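Side-chain contacts in phenazine biosynthesis protein PhzF family (Enterococcus faecalis, PDB 1S7J), which is probably an isomerase of the PhzF family, related to phenazine biosynthesis proteins: residues A[153-156]-A[157-161]; A[208-211]-A[212-216]. One frame throughout, in Å; residues are numbered along the deposited sequence.

Contact 1. Residues A[153-156]-A[157-161]; sequences EETV and AKITP
E153 O accepts A157 N at 2.9 Å in a nearly straight bond, the amide approaching close to the axis of the carbonyl, and this i to i+4 link starts a short helix. One residue on, K158 N reaches E154 O at 3.1 Å, bent to 154° at the hydrogen. Beyond that bond the two side chains cross at a slant: E154 is extended, with CG anti to its backbone N (chi1 -166°), while K158 is bent at chi2 and again at chi4, which swings NZ back toward the carboxylate. The resulting E154 OE2 to K158 NZ salt bridge is long, 3.9 Å, at the exposed surface, and probably gives only weak electrostatic help. The last bond, I159 N to T155 O, is 3.2 Å, and there I159 leaves helical geometry. Its CG2 meets the methyl CG2 of T155 at 4.1 Å, one methyl against another. T155 OG1 is hydrogen-bonded to D152 OD1, just before the helix. Toward the protein, V156 packs on V177 and A179 of strand 175-180, I159 leans on F191 of strand 186-192, and R189 NH2 ties the V156 and I159 carbonyls to that same strand.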
loop_
_atom_site.group_PDB
_atom_site.type_symbol
_atom_site.label_atom_id
_atom_site.label_comp_id
_atom_site.label_asym_id
_atom_site.label_seq_id
_atom_site.Cartn_x
_atom_site.Cartn_y
_atom_site.Cartn_z
ATOM N N GLU A 153 3.258 -12.096 16.449
ATOM C CA GLU A 153 2.271 -11.097 16.032
ATOM C C GLU A 153 1.968 -10.127 17.161
ATOM O O GLU A 153 1.787 -8.928 16.932
ATOM C CB GLU A 153 0.974 -11.758 15.566
ATOM C CG GLU A 153 -0.075 -10.737 15.115
ATOM C CD GLU A 153 -1.407 -11.355 14.704
ATOM O OE1 GLU A 153 -2.419 -10.626 14.748
ATOM O OE2 GLU A 153 -1.444 -12.549 14.324
ATOM N N GLU A 154 1.878 -10.655 18.375
ATOM C CA GLU A 154 1.600 -9.850 19.539
ATOM C C GLU A 154 2.645 -8.735 19.699
ATOM O O GLU A 154 2.309 -7.612 20.068
ATOM C CB GLU A 154 1.580 -10.712 20.795
ATOM C CG GLU A 154 0.963 -9.981 22.012
ATOM C CD GLU A 154 1.281 -10.667 23.322
ATOM O OE1 GLU A 154 2.302 -11.400 23.377
ATOM O OE2 GLU A 154 0.527 -10.469 24.304
ATOM N N THR A 155 3.898 -9.060 19.430
ATOM C CA THR A 155 4.974 -8.079 19.556
ATOM C C THR A 155 4.957 -7.036 18.435
ATOM O O THR A 155 5.275 -5.866 18.665
ATOM C CB THR A 155 6.372 -8.766 19.594
ATOM O OG1 THR A 155 6.443 -9.650 20.732
ATOM C CG2 THR A 155 7.481 -7.718 19.695
ATOM N N VAL A 156 4.623 -7.468 17.226
ATOM C CA VAL A 156 4.575 -6.570 16.077
ATOM C C VAL A 156 3.479 -5.545 16.287
ATOM O O VAL A 156 3.680 -4.339 16.085
ATOM C CB VAL A 156 4.301 -7.371 14.761
ATOM C CG1 VAL A 156 4.142 -6.435 13.593
ATOM C CG2 VAL A 156 5.437 -8.322 14.491
ATOM N N ALA A 157 2.316 -6.039 16.673
ATOM C CA ALA A 157 1.155 -5.222 16.922
ATOM C C ALA A 157 1.387 -4.214 18.049
ATOM O O ALA A 157 1.102 -3.027 17.902
ATOM C CB ALA A 157 -0.030 -6.107 17.257
ATOM N N LYS A 158 1.943 -4.707 19.158
ATOM C CA LYS A 158 2.190 -3.894 20.344
ATOM C C LYS A 158 3.250 -2.786 20.318
ATOM O O LYS A 158 3.099 -1.777 21.012
ATOM C CB LYS A 158 2.438 -4.805 21.561
ATOM C CG LYS A 158 1.176 -5.500 22.112
ATOM C CD LYS A 158 1.140 -5.605 23.640
ATOM C CE LYS A 158 -0.298 -5.793 24.140
ATOM N NZ LYS A 158 -0.987 -6.988 23.570
ATOM N N ILE A 159 4.311 -2.957 19.530
ATOM C CA ILE A 159 5.377 -1.948 19.490
ATOM C C ILE A 159 4.988 -0.522 19.132
ATOM O O ILE A 159 4.060 -0.278 18.352
ATOM C CB ILE A 159 6.567 -2.361 18.572
ATOM C CG1 ILE A 159 6.114 -2.468 17.109
ATOM C CG2 ILE A 159 7.196 -3.645 19.075
ATOM C CD1 ILE A 159 7.260 -2.395 16.105
ATOM N N THR A 160 5.724 0.408 19.708
ATOM C CA THR A 160 5.537 1.821 19.464
ATOM C C THR A 160 6.951 2.394 19.322
ATOM O O THR A 160 7.640 2.682 20.308
ATOM C CB THR A 160 4.701 2.506 20.598
ATOM O OG1 THR A 160 4.604 3.915 20.358
ATOM C CG2 THR A 160 5.302 2.243 21.965
ATOM N N PRO A 161 7.448 2.421 18.073
ATOM C CA PRO A 161 8.770 2.912 17.703
ATOM C C PRO A 161 9.022 4.389 17.931
ATOM O O PRO A 161 8.102 5.207 17.944
ATOM C CB PRO A 161 8.844 2.581 16.212
ATOM C CG PRO A 161 7.929 1.414 16.073
ATOM C CD PRO A 161 6.769 1.848 16.905
#

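Contact 2. Residues A[208-211]-A[212-216]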
loop_
_atom_site.group_PDB
_atom_site.type_symbol
_atom_site.label_atom_id
_atom_site.label_comp_id
_atom_site.label_asym_id
_atom_site.label_seq_id
_atom_site.Cartn_x
_atom_site.Cartn_y
_atom_site.Cartn_z
ATOM N N ALA A 208 6.647 -6.774 -1.650
ATOM C CA ALA A 208 7.603 -7.240 -2.652
ATOM C C ALA A 208 8.743 -7.926 -1.860
ATOM O O ALA A 208 9.358 -8.860 -2.335
ATOM C CB ALA A 208 8.157 -6.067 -3.445
ATOM N N ASN A 209 8.990 -7.421 -0.648
ATOM C CA ASN A 209 10.017 -7.971 0.242
ATOM C C ASN A 209 9.369 -9.018 1.153
ATOM O O ASN A 209 9.945 -10.074 1.409
ATOM C CB ASN A 209 10.624 -6.868 1.131
ATOM C CG ASN A 209 11.376 -5.802 0.332
ATOM O OD1 ASN A 209 11.939 -6.078 -0.726
ATOM N ND2 ASN A 209 11.419 -4.585 0.882
ATOM N N LEU A 210 8.176 -8.690 1.659
ATOM C CA LEU A 210 7.414 -9.575 2.557
ATOM C C LEU A 210 7.049 -10.929 1.987
ATOM O O LEU A 210 7.308 -11.959 2.611
ATOM C CB LEU A 210 6.111 -8.889 3.011
ATOM C CG LEU A 210 6.090 -7.987 4.241
ATOM C CD1 LEU A 210 6.718 -8.719 5.395
ATOM C CD2 LEU A 210 6.821 -6.708 3.978
ATOM N N ILE A 211 6.348 -10.926 0.852
ATOM C CA ILE A 211 5.916 -12.168 0.222
ATOM C C ILE A 211 7.087 -13.128 -0.117
ATOM O O ILE A 211 7.043 -14.304 0.246
ATOM C CB ILE A 211 4.994 -11.896 -1.016
ATOM C CG1 ILE A 211 3.756 -11.112 -0.558
ATOM C CG2 ILE A 211 4.535 -13.211 -1.652
ATOM C CD1 ILE A 211 2.765 -10.831 -1.662
ATOM N N PRO A 212 8.116 -12.644 -0.835
ATOM C CA PRO A 212 9.238 -13.526 -1.157
ATOM C C PRO A 212 9.799 -14.183 0.115
ATOM O O PRO A 212 9.936 -15.407 0.188
ATOM C CB PRO A 212 10.248 -12.561 -1.763
ATOM C CG PRO A 212 9.372 -11.623 -2.502
ATOM C CD PRO A 212 8.283 -11.338 -1.496
ATOM N N TYR A 213 10.086 -13.347 1.117
ATOM C CA TYR A 213 10.633 -13.815 2.384
ATOM C C TYR A 213 9.820 -14.928 3.039
ATOM O O TYR A 213 10.384 -15.951 3.459
ATOM C CB TYR A 213 10.780 -12.638 3.382
ATOM C CG TYR A 213 11.194 -13.091 4.774
ATOM C CD1 TYR A 213 10.236 -13.515 5.700
ATOM C CD2 TYR A 213 12.538 -13.174 5.132
ATOM C CE1 TYR A 213 10.603 -14.021 6.935
ATOM C CE2 TYR A 213 12.916 -13.683 6.381
ATOM C CZ TYR A 213 11.934 -14.108 7.273
ATOM O OH TYR A 213 12.271 -14.636 8.491
ATOM N N TRP A 214 8.530 -14.702 3.202
ATOM C CA TRP A 214 7.666 -15.684 3.840
ATOM C C TRP A 214 7.311 -16.890 2.990
ATOM O O TRP A 214 6.920 -17.934 3.521
ATOM C CB TRP A 214 6.419 -15.004 4.396
ATOM C CG TRP A 214 6.727 -14.168 5.590
ATOM C CD1 TRP A 214 6.918 -12.816 5.624
ATOM C CD2 TRP A 214 6.925 -14.632 6.931
ATOM N NE1 TRP A 214 7.226 -12.412 6.899
ATOM C CE2 TRP A 214 7.237 -13.507 7.721
ATOM C CE3 TRP A 214 6.873 -15.900 7.538
ATOM C CZ2 TRP A 214 7.493 -13.602 9.100
ATOM C CZ3 TRP A 214 7.128 -15.994 8.910
ATOM C CH2 TRP A 214 7.437 -14.853 9.671
ATOM N N GLY A 215 7.382 -16.735 1.675
ATOM C CA GLY A 215 7.092 -17.844 0.793
ATOM C C GLY A 215 8.253 -18.812 0.886
ATOM O O GLY A 215 8.063 -20.014 1.033
ATOM N N LYS A 216 9.473 -18.267 0.809
ATOM C CA LYS A 216 10.686 -19.066 0.898
ATOM C C LYS A 216 10.799 -19.716 2.272
ATOM O O LYS A 216 11.003 -20.921 2.381
ATOM C CB LYS A 216 11.923 -18.194 0.630
ATOM C CG LYS A 216 13.245 -18.956 0.734
ATOM C CD LYS A 216 14.437 -18.119 0.272
ATOM C CE LYS A 216 15.735 -18.932 0.339
ATOM N NZ LYS A 216 16.897 -18.213 -0.265
#
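A208 O is the carbonyl that would take an amide at residue 212, but P212 has no N-H to give, and the helix kinks there. N209 O is the first carbonyl here to find a donor in the next turn, Y213 N at 3.3 Å. At L210 the backbone bond to W214 N is nearly straight (169°), and the side chains of these two residues run alongside each other, CD1 of L210 lying 4.0 Å from W214 NE1. The same L210 O also sits at the edge of the indole, near its plane, 3.2 Å from W214 CD1. This is the i to i+4 pattern of helix 207-218, buried where these residues touch and bent by a mid-helix proline. With CG anti to the backbone N (chi1 173°), the Y213 ring is carried out beside W214, where CE1 stands 3.5 Å above the indole plane, over its centre, and OH goes on to R217 NE and E139 OE1. F186 stacks on the indole. I211 closes the walk: I211 O accepts G215 N at 2.8 Å, and its side chain lies on V244 and I246 of strand 243-259.

Following the chain from the N terminus, contact 1 comes first, in helix 153-158, which follows strand 146-149 and precedes helix 163-168. Strands 175-180, 186-192 and 197-200 then lead to helix 207-218, which carries contact 2. Each contact is made of bonds and touches about one turn apart within its own helix and, in contact 1, just past its end; neither closes a long loop, and the two lie in series, neither nested nor crossed. Their centres are 20 Å apart, and their nearest atoms remain about 8 Å from each other. Strand 175-180 is shared ground: both helices pack on it, contact 1 through V156 and contact 2 through L210 and W214. Contact 2 also reaches strand 243-259.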